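Local coordinates for protein putative citrate lyase (Ralstonia eutropha, PDB 3QQW) that probably acts as a magnesium-dependent lyase of the citrate lyase family, perhaps on (S)-citramalyl-CoA, at residues 175-180 and 202-207; 209-214 and 247-252; 171-176 and 218-223. All coordinates share one frame; numbering follows the deposited sequence.

How the contacts relate
Strand 170-175, the sixth of the eight-stranded TIM barrel, opens contact 3, and its last residue, F175, with helix 177-182 opens contact 1. Contact 1 closes first, on the start of helix 202-217; it lies within the span of contact 3 and precedes contact 2. Further along that helix, contact 2 opens at 209-214. Contact 3 closes next, when the chain returns as strand 221-224 and pairs with 171-175. Contact 2 closes last, at 247-252, where the chain leaves helix 233-247 for strand 251-254, so contacts 2 and 3 cross. They touch directly, with a probable hydrogen bond from L250 N to P222 O, while M211 of contact 2 packs on F175 of contact 1.

Contact 1 (175-180 and 202-207); sequences FGLMDF and ALLVRA
F175, L177 and F180 reach from the end of strand 170-175 and the start of helix 177-182 onto L204 and A207, one helical turn apart on helix 202-217. All three place CG anti to their own backbone N, F180 almost exactly so (chi1 -178°). The two phenyl rings converge on a single methyl, A207 CB. F180 comes closest, its CE2 3.5 Å from A207 CB and its CZ 3.6 Å from the same atom, while F175 brings CE1 to 3.7 Å of A207 CB. At the other end of the interface, L204 CG stands anti to the carbonyl carbon, and the extended chain ends in a methyl fork. L204 CD2 meets the edge of the F180 ring in its plane, 3.9 Å from F180 CD2, the two side chains sliding past each other in opposite directions. L177 crosses L204 at about a right angle, tip to tip, with L177 CD1 3.8 Å from L204 CD2. No hydrogen bond joins the two segments; the contact is buried and apolar. L158 of helix 155-159 also packs on F180 and A207, and H184 meets the F180 ring edge-to-face. G176 is the N-cap of the short helix, whose first turn is closed by F180 N bonding to G176 O at 3.1 Å. D179, next in the chain, takes no part in this packing; its OD2 forms a salt bridge with K119 NZ, and with E153 it is a predicted Mg(2+) ligand. The packing joins helix 177-182 to helix 202-217 beside the C-terminal mouth of a TIM barrel, where this family is expected to hold its metal.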
ATOM      1  N   PHE C 175      -1.170  -8.198 -14.893  1.00 35.04           N
ATOM      2  CA  PHE C 175      -1.626  -8.764 -13.610  1.00 35.55           C
ATOM      3  C   PHE C 175      -2.143 -10.196 -13.813  1.00 41.60           C
ATOM      4  O   PHE C 175      -3.103 -10.413 -14.548  1.00 42.83           O
ATOM      5  CB  PHE C 175      -2.696  -7.891 -12.953  1.00 36.96           C
ATOM      6  CG  PHE C 175      -2.934  -8.341 -11.537  1.00 38.16           C
ATOM      7  CD1 PHE C 175      -1.972  -8.132 -10.553  1.00 39.86           C
ATOM      8  CD2 PHE C 175      -4.088  -9.040 -11.199  1.00 40.08           C
ATOM      9  CE1 PHE C 175      -2.161  -8.603  -9.253  1.00 41.25           C
ATOM     10  CE2 PHE C 175      -4.281  -9.510  -9.899  1.00 43.29           C
ATOM     11  CZ  PHE C 175      -3.321  -9.277  -8.929  1.00 41.20           C
ATOM     12  N   GLY C 176      -1.478 -11.155 -13.182  1.00 37.76           N
ATOM     13  CA  GLY C 176      -1.847 -12.560 -13.253  1.00 37.65           C
ATOM     14  C   GLY C 176      -2.597 -12.942 -11.996  1.00 44.12           C
ATOM     15  O   GLY C 176      -1.991 -13.382 -11.017  1.00 42.90           O
ATOM     16  N   LEU C 177      -3.931 -12.740 -12.012  1.00 43.02           N
ATOM     17  CA  LEU C 177      -4.822 -12.988 -10.881  1.00 43.83           C
ATOM     18  C   LEU C 177      -4.783 -14.453 -10.401  1.00 52.97           C
ATOM     19  O   LEU C 177      -4.566 -14.707  -9.207  1.00 51.96           O
ATOM     20  CB  LEU C 177      -6.271 -12.581 -11.248  1.00 43.47           C
ATOM     21  CG  LEU C 177      -7.373 -12.901 -10.231  1.00 46.75           C
ATOM     22  CD1 LEU C 177      -7.220 -12.063  -8.952  1.00 46.37           C
ATOM     23  CD2 LEU C 177      -8.727 -12.709 -10.852  1.00 44.42           C
HETATM   24  N   MSE C 178      -5.013 -15.398 -11.323  1.00 54.11           N
HETATM   25  CA  MSE C 178      -5.089 -16.818 -11.004  1.00 56.95           C
HETATM   26  C   MSE C 178      -3.830 -17.355 -10.313  1.00 56.48           C
HETATM   27  O   MSE C 178      -3.959 -17.957  -9.249  1.00 56.22           O
HETATM   28  CB  MSE C 178      -5.398 -17.649 -12.237  1.00 61.96           C
HETATM   29  CG  MSE C 178      -5.876 -19.029 -11.861  1.00 75.90           C
HETATM   30 SE   MSE C 178      -6.498 -20.027 -13.350  0.75 90.54          SE
HETATM   31  CE  MSE C 178      -8.230 -20.612 -12.525  1.00 90.03           C
ATOM     32  N   ASP C 179      -2.630 -17.132 -10.888  1.00 50.04           N
ATOM     33  CA  ASP C 179      -1.380 -17.633 -10.307  1.00 48.91           C
ATOM     34  C   ASP C 179      -1.043 -16.910  -9.018  1.00 49.15           C
ATOM     35  O   ASP C 179      -0.466 -17.512  -8.123  1.00 51.01           O
ATOM     36  CB  ASP C 179      -0.232 -17.537 -11.316  1.00 50.89           C
ATOM     37  CG  ASP C 179      -0.407 -18.495 -12.489  1.00 66.74           C
ATOM     38  OD1 ASP C 179      -0.529 -19.722 -12.245  1.00 68.28           O
ATOM     39  OD2 ASP C 179      -0.465 -18.016 -13.643  1.00 74.53           O
ATOM     40  N   PHE C 180      -1.428 -15.642  -8.910  1.00 41.75           N
ATOM     41  CA  PHE C 180      -1.208 -14.826  -7.735  1.00 39.58           C
ATOM     42  C   PHE C 180      -2.020 -15.384  -6.571  1.00 47.55           C
ATOM     43  O   PHE C 180      -1.454 -15.603  -5.494  1.00 49.95           O
ATOM     44  CB  PHE C 180      -1.538 -13.337  -8.013  1.00 38.47           C
ATOM     45  CG  PHE C 180      -1.276 -12.445  -6.825  1.00 37.99           C
ATOM     46  CD1 PHE C 180       0.035 -12.223  -6.369  1.00 37.19           C
ATOM     47  CD2 PHE C 180      -2.332 -11.881  -6.112  1.00 38.05           C
ATOM     48  CE1 PHE C 180       0.273 -11.433  -5.250  1.00 36.72           C
ATOM     49  CE2 PHE C 180      -2.091 -11.110  -4.973  1.00 40.15           C
ATOM     50  CZ  PHE C 180      -0.790 -10.878  -4.563  1.00 37.74           C
ATOM     51  N   ALA C 202      -9.020  -7.191  -0.146  1.00 42.51           N
ATOM     52  CA  ALA C 202      -7.925  -6.340   0.318  1.00 41.06           C
ATOM     53  C   ALA C 202      -6.569  -6.700  -0.293  1.00 43.92           C
ATOM     54  O   ALA C 202      -5.836  -5.790  -0.681  1.00 43.15           O
ATOM     55  CB  ALA C 202      -7.845  -6.394   1.831  1.00 42.56           C
ATOM     56  N   LEU C 203      -6.252  -8.006  -0.422  1.00 39.43           N
ATOM     57  CA  LEU C 203      -4.982  -8.442  -0.986  1.00 37.72           C
ATOM     58  C   LEU C 203      -4.926  -8.226  -2.489  1.00 41.38           C
ATOM     59  O   LEU C 203      -3.847  -7.955  -3.025  1.00 39.76           O
ATOM     60  CB  LEU C 203      -4.693  -9.910  -0.652  1.00 38.46           C
ATOM     61  CG  LEU C 203      -4.506 -10.267   0.844  1.00 42.86           C
ATOM     62  CD1 LEU C 203      -4.148 -11.720   0.991  1.00 42.74           C
ATOM     63  CD2 LEU C 203      -3.462  -9.387   1.524  1.00 41.99           C
ATOM     64  N   LEU C 204      -6.083  -8.323  -3.168  1.00 38.05           N
ATOM     65  CA  LEU C 204      -6.157  -8.163  -4.617  1.00 36.83           C
ATOM     66  C   LEU C 204      -6.151  -6.689  -4.982  1.00 40.51           C
ATOM     67  O   LEU C 204      -5.441  -6.301  -5.913  1.00 39.58           O
ATOM     68  CB  LEU C 204      -7.380  -8.905  -5.159  1.00 37.94           C
ATOM     69  CG  LEU C 204      -7.337 -10.429  -4.892  1.00 42.05           C
ATOM     70  CD1 LEU C 204      -8.541 -11.113  -5.450  1.00 41.66           C
ATOM     71  CD2 LEU C 204      -6.039 -11.061  -5.465  1.00 43.83           C
ATOM     72  N   VAL C 205      -6.841  -5.852  -4.186  1.00 37.44           N
ATOM     73  CA  VAL C 205      -6.861  -4.391  -4.374  1.00 36.92           C
ATOM     74  C   VAL C 205      -5.439  -3.895  -4.237  1.00 40.33           C
ATOM     75  O   VAL C 205      -4.971  -3.178  -5.102  1.00 41.32           O
ATOM     76  CB  VAL C 205      -7.828  -3.662  -3.383  1.00 39.79           C
ATOM     77  CG1 VAL C 205      -7.695  -2.150  -3.489  1.00 38.70           C
ATOM     78  CG2 VAL C 205      -9.269  -4.071  -3.625  1.00 39.77           C
ATOM     79  N   ARG C 206      -4.741  -4.353  -3.178  1.00 36.58           N
ATOM     80  CA  ARG C 206      -3.368  -4.011  -2.839  1.00 34.11           C
ATOM     81  C   ARG C 206      -2.417  -4.405  -3.969  1.00 36.94           C
ATOM     82  O   ARG C 206      -1.623  -3.577  -4.412  1.00 36.87           O
ATOM     83  CB  ARG C 206      -2.988  -4.691  -1.517  1.00 33.33           C
ATOM     84  CG  ARG C 206      -1.558  -4.475  -1.104  1.00 32.02           C
ATOM     85  CD  ARG C 206      -1.179  -5.358   0.058  1.00 35.26           C
ATOM     86  NE  ARG C 206       0.207  -5.109   0.450  1.00 38.36           N
ATOM     87  CZ  ARG C 206       1.263  -5.654  -0.136  1.00 47.32           C
ATOM     88  NH1 ARG C 206       1.106  -6.536  -1.121  1.00 38.77           N
ATOM     89  NH2 ARG C 206       2.482  -5.367   0.286  1.00 42.76           N
ATOM     90  N   ALA C 207      -2.516  -5.640  -4.444  1.00 34.79           N
ATOM     91  CA  ALA C 207      -1.678  -6.163  -5.510  1.00 35.03           C
ATOM     92  C   ALA C 207      -1.902  -5.394  -6.828  1.00 39.65           C
ATOM     93  O   ALA C 207      -0.951  -4.894  -7.420  1.00 38.51           O
ATOM     94  CB  ALA C 207      -1.975  -7.640  -5.703  1.00 36.25           C
TER

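Contact 2 (209-214 and 247-252); sequences ADMVAA and FGFLRM
V212 of a TIM-barrel helix straddles the turn before the eighth strand, CG1 against the carbonyl oxygens of F247 and G248, CG2 over the F249 ring. V212 CG2, anti to the carbonyl carbon, stands 3.5 Å from the F249 ring centroid and 9° off the normal, a CH-pi contact. M211, a selenomethionine, crosses F249 at about a right angle; its chain bends at chi2 and chi3, which brings CE to 3.5 Å from F249 CE1. Farther toward the start of the helix, the edge of the F247 ring faces the backbone of A209.

In the next shell, H224 meets the F249 ring edge-to-face, and P222 of the adjoining strand touches both M211 and V212. The outer flank of the helix belongs to the trimer: L203 of a neighbouring subunit packs on V212, and R206 of that subunit forms a salt bridge with D210. G248 is the first residue after helix 233-247 to leave helical angles, with positive phi (91°), a conformation in which a CB would jam against the F247 carbonyl and crowd V212. That turn leaves the F247 carbonyl directed at V212, with CG1 only 3.1 Å from F247 O.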
ATOM      1  N   ALA C 209      -3.387  -2.359  -7.300  1.00 39.37           N
ATOM      2  CA  ALA C 209      -3.020  -0.953  -7.137  1.00 39.42           C
ATOM      3  C   ALA C 209      -1.490  -0.782  -7.122  1.00 41.01           C
ATOM      4  O   ALA C 209      -1.005   0.143  -7.776  1.00 41.75           O
ATOM      5  CB  ALA C 209      -3.654  -0.377  -5.873  1.00 40.61           C
ATOM      6  N   ASP C 210      -0.733  -1.707  -6.464  1.00 34.15           N
ATOM      7  CA  ASP C 210       0.736  -1.625  -6.439  1.00 33.07           C
ATOM      8  C   ASP C 210       1.327  -1.765  -7.819  1.00 39.20           C
ATOM      9  O   ASP C 210       2.225  -1.003  -8.179  1.00 40.64           O
ATOM     10  CB  ASP C 210       1.353  -2.699  -5.541  1.00 34.19           C
ATOM     11  CG  ASP C 210       1.472  -2.298  -4.091  1.00 46.98           C
ATOM     12  OD1 ASP C 210       1.020  -1.189  -3.745  1.00 50.33           O
ATOM     13  OD2 ASP C 210       2.019  -3.097  -3.298  1.00 55.67           O
HETATM   14  N   MSE C 211       0.824  -2.736  -8.598  1.00 33.56           N
HETATM   15  CA  MSE C 211       1.345  -2.983  -9.917  1.00 31.33           C
HETATM   16  C   MSE C 211       1.057  -1.799 -10.866  1.00 37.49           C
HETATM   17  O   MSE C 211       1.966  -1.397 -11.619  1.00 37.85           O
HETATM   18  CB  MSE C 211       0.788  -4.291 -10.453  1.00 31.34           C
HETATM   19  CG  MSE C 211       1.590  -4.809 -11.671  1.00 33.42           C
HETATM   20 SE   MSE C 211       0.520  -5.804 -12.952  0.75 33.51          SE
HETATM   21  CE  MSE C 211      -0.543  -4.432 -13.547  1.00 30.84           C
ATOM     22  N   VAL C 212      -0.179  -1.239 -10.822  1.00 33.00           N
ATOM     23  CA  VAL C 212      -0.550  -0.096 -11.658  1.00 32.93           C
ATOM     24  C   VAL C 212       0.327   1.111 -11.264  1.00 40.02           C
ATOM     25  O   VAL C 212       0.896   1.759 -12.140  1.00 39.63           O
ATOM     26  CB  VAL C 212      -2.057   0.226 -11.581  1.00 36.64           C
ATOM     27  CG1 VAL C 212      -2.387   1.550 -12.272  1.00 36.56           C
ATOM     28  CG2 VAL C 212      -2.876  -0.901 -12.190  1.00 35.76           C
ATOM     29  N   ALA C 213       0.475   1.363  -9.956  1.00 38.12           N
ATOM     30  CA  ALA C 213       1.308   2.446  -9.444  1.00 38.83           C
ATOM     31  C   ALA C 213       2.762   2.325  -9.937  1.00 41.57           C
ATOM     32  O   ALA C 213       3.331   3.330 -10.345  1.00 41.85           O
ATOM     33  CB  ALA C 213       1.265   2.469  -7.913  1.00 39.31           C
ATOM     34  N   ALA C 214       3.333   1.093  -9.932  1.00 39.17           N
ATOM     35  CA  ALA C 214       4.704   0.813 -10.368  1.00 40.40           C
ATOM     36  C   ALA C 214       4.869   1.017 -11.867  1.00 43.37           C
ATOM     37  O   ALA C 214       5.876   1.567 -12.302  1.00 42.57           O
ATOM     38  CB  ALA C 214       5.097  -0.607  -9.989  1.00 40.89           C
ATOM     39  N   PHE C 247      -8.933   1.346 -10.988  1.00 41.89           N
ATOM     40  CA  PHE C 247      -7.563   0.940 -10.723  1.00 40.57           C
ATOM     41  C   PHE C 247      -6.504   1.576 -11.650  1.00 44.92           C
ATOM     42  O   PHE C 247      -5.353   1.627 -11.250  1.00 44.60           O
ATOM     43  CB  PHE C 247      -7.455  -0.593 -10.778  1.00 41.43           C
ATOM     44  CG  PHE C 247      -8.095  -1.264  -9.581  1.00 41.83           C
ATOM     45  CD1 PHE C 247      -9.457  -1.530  -9.559  1.00 44.29           C
ATOM     46  CD2 PHE C 247      -7.336  -1.607  -8.465  1.00 41.71           C
ATOM     47  CE1 PHE C 247     -10.047  -2.113  -8.439  1.00 45.85           C
ATOM     48  CE2 PHE C 247      -7.926  -2.209  -7.355  1.00 43.84           C
ATOM     49  CZ  PHE C 247      -9.274  -2.456  -7.347  1.00 43.03           C
ATOM     50  N   GLY C 248      -6.887   2.066 -12.830  1.00 41.31           N
ATOM     51  CA  GLY C 248      -5.942   2.697 -13.746  1.00 40.74           C
ATOM     52  C   GLY C 248      -5.273   1.777 -14.758  1.00 43.35           C
ATOM     53  O   GLY C 248      -4.199   2.107 -15.275  1.00 41.32           O
ATOM     54  N   PHE C 249      -5.911   0.613 -15.052  1.00 38.77           N
ATOM     55  CA  PHE C 249      -5.435  -0.314 -16.081  1.00 36.53           C
ATOM     56  C   PHE C 249      -5.755   0.295 -17.431  1.00 41.88           C
ATOM     57  O   PHE C 249      -6.769   0.987 -17.558  1.00 42.18           O
ATOM     58  CB  PHE C 249      -6.071  -1.697 -15.928  1.00 36.57           C
ATOM     59  CG  PHE C 249      -5.548  -2.477 -14.748  1.00 35.62           C
ATOM     60  CD1 PHE C 249      -4.438  -3.297 -14.878  1.00 37.72           C
ATOM     61  CD2 PHE C 249      -6.192  -2.432 -13.524  1.00 36.56           C
ATOM     62  CE1 PHE C 249      -3.990  -4.080 -13.805  1.00 37.13           C
ATOM     63  CE2 PHE C 249      -5.731  -3.197 -12.446  1.00 38.29           C
ATOM     64  CZ  PHE C 249      -4.634  -4.014 -12.591  1.00 34.50           C
ATOM     65  N   LEU C 250      -4.865   0.095 -18.428  1.00 38.06           N
ATOM     66  CA  LEU C 250      -4.995   0.704 -19.747  1.00 36.82           C
ATOM     67  C   LEU C 250      -5.036  -0.343 -20.844  1.00 39.25           C
ATOM     68  O   LEU C 250      -5.058  -0.032 -22.052  1.00 39.18           O
ATOM     69  CB  LEU C 250      -3.779   1.633 -19.932  1.00 36.98           C
ATOM     70  CG  LEU C 250      -3.743   2.890 -19.061  1.00 41.22           C
ATOM     71  CD1 LEU C 250      -2.451   3.634 -19.257  1.00 41.62           C
ATOM     72  CD2 LEU C 250      -4.920   3.795 -19.374  1.00 38.92           C
ATOM     73  N   ARG C 251      -5.025  -1.598 -20.416  1.00 34.30           N
ATOM     74  CA  ARG C 251      -5.038  -2.762 -21.291  1.00 34.11           C
ATOM     75  C   ARG C 251      -5.654  -3.925 -20.527  1.00 38.23           C
ATOM     76  O   ARG C 251      -5.686  -3.917 -19.296  1.00 37.03           O
ATOM     77  CB  ARG C 251      -3.604  -3.069 -21.726  1.00 32.72           C
ATOM     78  CG  ARG C 251      -3.405  -4.106 -22.807  1.00 35.46           C
ATOM     79  CD  ARG C 251      -1.979  -3.890 -23.271  1.00 38.07           C
ATOM     80  NE  ARG C 251      -1.407  -5.005 -24.009  1.00 36.43           N
ATOM     81  CZ  ARG C 251      -1.156  -4.983 -25.310  1.00 44.04           C
ATOM     82  NH1 ARG C 251      -1.490  -3.930 -26.034  1.00 34.65           N
ATOM     83  NH2 ARG C 251      -0.560  -6.009 -25.894  1.00 37.57           N
HETATM   84  N   MSE C 252      -6.157  -4.926 -21.265  1.00 35.95           N
HETATM   85  CA  MSE C 252      -6.732  -6.118 -20.678  1.00 34.26           C
HETATM   86  C   MSE C 252      -6.604  -7.265 -21.622  1.00 39.01           C
HETATM   87  O   MSE C 252      -6.834  -7.111 -22.823  1.00 40.42           O
HETATM   88  CB  MSE C 252      -8.205  -5.886 -20.332  1.00 36.64           C
HETATM   89  CG  MSE C 252      -8.767  -6.940 -19.417  1.00 41.35           C
HETATM   90 SE   MSE C 252     -10.482  -6.385 -18.810  0.75 47.33          SE
HETATM   91  CE  MSE C 252     -11.289  -8.138 -18.553  1.00 44.77           C
TER

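Contact 3 (171-176 and 218-223); sequences EVLDFG and NGIVPA
L173 O is gripped twice by the neighbouring strand: A223 N donates a nearly linear hydrogen bond (2.8 Å, 174° at the hydrogen) almost along the C=O axis, and P222 CA adds a long CA-H...O contact. V221 O is also held twice, by L173 N at 3.1 Å in the carbonyl plane and by V172 CA at 3.3 Å, a CA-H...O contact. Two more bonds complete the pairing. V221 N reaches E171 O (2.9 Å) from above the carbonyl plane, and F175 N reaches A223 O (2.9 Å) within it. None of the four bonds uses the nitrogen of P222. This is the parallel register of the sixth and seventh strands of the TIM barrel, joined through helix 202-217 in a beta-alpha-beta crossover. L173 and P222 face the helical layer, where A215 packs on L173 and V212 on P222. I220, just before the strand, crosses L173 obliquely, CG2 3.8 Å from L173 CG, and the same methyl lies over the E171 carbonyl group. V172, V221, D174 and A223 occupy the opposite face, with V172 and V221 side by side and pointing the same way. V172 CG1, anti to its backbone N, touches A223 CB at 3.7 Å. D174 OD1 also comes to 3.3 Å of A223 CB, and the same oxygen accepts a hydrogen bond from W253 NE1.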
ATOM      1  N   GLU C 171       7.358  -2.719 -21.509  1.00 34.07           N
ATOM      2  CA  GLU C 171       6.318  -1.783 -21.943  1.00 34.63           C
ATOM      3  C   GLU C 171       4.987  -2.146 -21.291  1.00 37.70           C
ATOM      4  O   GLU C 171       4.101  -1.294 -21.232  1.00 40.71           O
ATOM      5  CB  GLU C 171       6.208  -1.689 -23.474  1.00 36.19           C
ATOM      6  CG  GLU C 171       5.747  -2.973 -24.133  1.00 47.93           C
ATOM      7  CD  GLU C 171       5.414  -2.877 -25.608  1.00 47.49           C
ATOM      8  OE1 GLU C 171       5.759  -1.860 -26.251  1.00 46.76           O
ATOM      9  OE2 GLU C 171       4.839  -3.859 -26.126  1.00 39.42           O
ATOM     10  N   VAL C 172       4.858  -3.375 -20.761  1.00 30.88           N
ATOM     11  CA  VAL C 172       3.643  -3.802 -20.072  1.00 30.99           C
ATOM     12  C   VAL C 172       3.981  -4.590 -18.792  1.00 35.97           C
ATOM     13  O   VAL C 172       4.914  -5.397 -18.782  1.00 35.50           O
ATOM     14  CB  VAL C 172       2.674  -4.642 -20.966  1.00 33.69           C
ATOM     15  CG1 VAL C 172       1.519  -5.213 -20.158  1.00 33.09           C
ATOM     16  CG2 VAL C 172       2.140  -3.866 -22.151  1.00 32.62           C
ATOM     17  N   LEU C 173       3.181  -4.356 -17.726  1.00 31.99           N
ATOM     18  CA  LEU C 173       3.115  -5.146 -16.502  1.00 30.18           C
ATOM     19  C   LEU C 173       1.746  -5.782 -16.527  1.00 33.04           C
ATOM     20  O   LEU C 173       0.733  -5.082 -16.603  1.00 31.15           O
ATOM     21  CB  LEU C 173       3.360  -4.365 -15.207  1.00 30.67           C
ATOM     22  CG  LEU C 173       4.751  -3.744 -14.995  1.00 36.02           C
ATOM     23  CD1 LEU C 173       4.848  -3.145 -13.603  1.00 35.97           C
ATOM     24  CD2 LEU C 173       5.884  -4.789 -15.191  1.00 36.61           C
ATOM     25  N   ASP C 174       1.708  -7.122 -16.565  1.00 32.37           N
ATOM     26  CA  ASP C 174       0.459  -7.872 -16.630  1.00 32.93           C
ATOM     27  C   ASP C 174       0.075  -8.386 -15.286  1.00 34.76           C
ATOM     28  O   ASP C 174       0.892  -9.009 -14.617  1.00 34.64           O
ATOM     29  CB  ASP C 174       0.618  -9.073 -17.598  1.00 35.64           C
ATOM     30  CG  ASP C 174       0.788  -8.731 -19.043  1.00 41.37           C
ATOM     31  OD1 ASP C 174      -0.130  -8.151 -19.614  1.00 40.89           O
ATOM     32  OD2 ASP C 174       1.823  -9.120 -19.622  1.00 53.14           O
ATOM     33  N   PHE C 175      -1.170  -8.198 -14.893  1.00 35.04           N
ATOM     34  CA  PHE C 175      -1.626  -8.764 -13.610  1.00 35.55           C
ATOM     35  C   PHE C 175      -2.143 -10.196 -13.813  1.00 41.60           C
ATOM     36  O   PHE C 175      -3.103 -10.413 -14.548  1.00 42.83           O
ATOM     37  CB  PHE C 175      -2.696  -7.891 -12.953  1.00 36.96           C
ATOM     38  CG  PHE C 175      -2.934  -8.341 -11.537  1.00 38.16           C
ATOM     39  CD1 PHE C 175      -1.972  -8.132 -10.553  1.00 39.86           C
ATOM     40  CD2 PHE C 175      -4.088  -9.040 -11.199  1.00 40.08           C
ATOM     41  CE1 PHE C 175      -2.161  -8.603  -9.253  1.00 41.25           C
ATOM     42  CE2 PHE C 175      -4.281  -9.510  -9.899  1.00 43.29           C
ATOM     43  CZ  PHE C 175      -3.321  -9.277  -8.929  1.00 41.20           C
ATOM     44  N   GLY C 176      -1.478 -11.155 -13.182  1.00 37.76           N
ATOM     45  CA  GLY C 176      -1.847 -12.560 -13.253  1.00 37.65           C
ATOM     46  C   GLY C 176      -2.597 -12.942 -11.996  1.00 44.12           C
ATOM     47  O   GLY C 176      -1.991 -13.382 -11.017  1.00 42.90           O
ATOM     48  N   ASN C 218       6.715   4.384 -14.055  1.00 41.82           N
ATOM     49  CA  ASN C 218       7.849   4.121 -14.945  1.00 42.27           C
ATOM     50  C   ASN C 218       7.492   4.126 -16.440  1.00 44.65           C
ATOM     51  O   ASN C 218       8.214   3.535 -17.238  1.00 43.19           O
ATOM     52  CB  ASN C 218       8.455   2.768 -14.554  1.00 40.90           C
ATOM     53  CG  ASN C 218       9.192   2.855 -13.257  1.00 51.03           C
ATOM     54  OD1 ASN C 218      10.316   3.343 -13.206  1.00 45.84           O
ATOM     55  ND2 ASN C 218       8.562   2.452 -12.171  1.00 37.35           N
ATOM     56  N   GLY C 219       6.402   4.792 -16.804  1.00 41.98           N
ATOM     57  CA  GLY C 219       5.951   4.885 -18.195  1.00 42.04           C
ATOM     58  C   GLY C 219       5.674   3.535 -18.822  1.00 45.71           C
ATOM     59  O   GLY C 219       6.018   3.296 -19.982  1.00 46.89           O
ATOM     60  N   ILE C 220       5.086   2.633 -18.036  1.00 39.75           N
ATOM     61  CA  ILE C 220       4.735   1.284 -18.468  1.00 38.00           C
ATOM     62  C   ILE C 220       3.225   1.170 -18.431  1.00 40.96           C
ATOM     63  O   ILE C 220       2.587   1.723 -17.540  1.00 40.15           O
ATOM     64  CB  ILE C 220       5.447   0.208 -17.583  1.00 39.61           C
ATOM     65  CG1 ILE C 220       6.987   0.251 -17.804  1.00 42.43           C
ATOM     66  CG2 ILE C 220       4.919  -1.186 -17.836  1.00 36.62           C
ATOM     67  CD1 ILE C 220       7.762  -0.413 -16.729  1.00 52.62           C
ATOM     68  N   VAL C 221       2.660   0.461 -19.407  1.00 38.18           N
ATOM     69  CA  VAL C 221       1.236   0.216 -19.484  1.00 37.47           C
ATOM     70  C   VAL C 221       0.849  -0.899 -18.475  1.00 40.06           C
ATOM     71  O   VAL C 221       1.381  -2.016 -18.554  1.00 38.43           O
ATOM     72  CB  VAL C 221       0.802  -0.141 -20.942  1.00 39.68           C
ATOM     73  CG1 VAL C 221      -0.610  -0.719 -20.985  1.00 37.87           C
ATOM     74  CG2 VAL C 221       0.919   1.072 -21.853  1.00 40.41           C
ATOM     75  N   PRO C 222      -0.100  -0.638 -17.545  1.00 36.09           N
ATOM     76  CA  PRO C 222      -0.567  -1.733 -16.673  1.00 35.02           C
ATOM     77  C   PRO C 222      -1.707  -2.492 -17.373  1.00 38.49           C
ATOM     78  O   PRO C 222      -2.654  -1.870 -17.840  1.00 37.36           O
ATOM     79  CB  PRO C 222      -1.018  -1.006 -15.400  1.00 37.31           C
ATOM     80  CG  PRO C 222      -1.213   0.465 -15.823  1.00 42.31           C
ATOM     81  CD  PRO C 222      -0.821   0.618 -17.267  1.00 37.55           C
ATOM     82  N   ALA C 223      -1.599  -3.838 -17.481  1.00 36.48           N
ATOM     83  CA  ALA C 223      -2.619  -4.652 -18.131  1.00 35.93           C
ATOM     84  C   ALA C 223      -3.338  -5.554 -17.143  1.00 39.47           C
ATOM     85  O   ALA C 223      -2.740  -6.104 -16.205  1.00 39.33           O
ATOM     86  CB  ALA C 223      -2.027  -5.465 -19.254  1.00 36.45           C
TER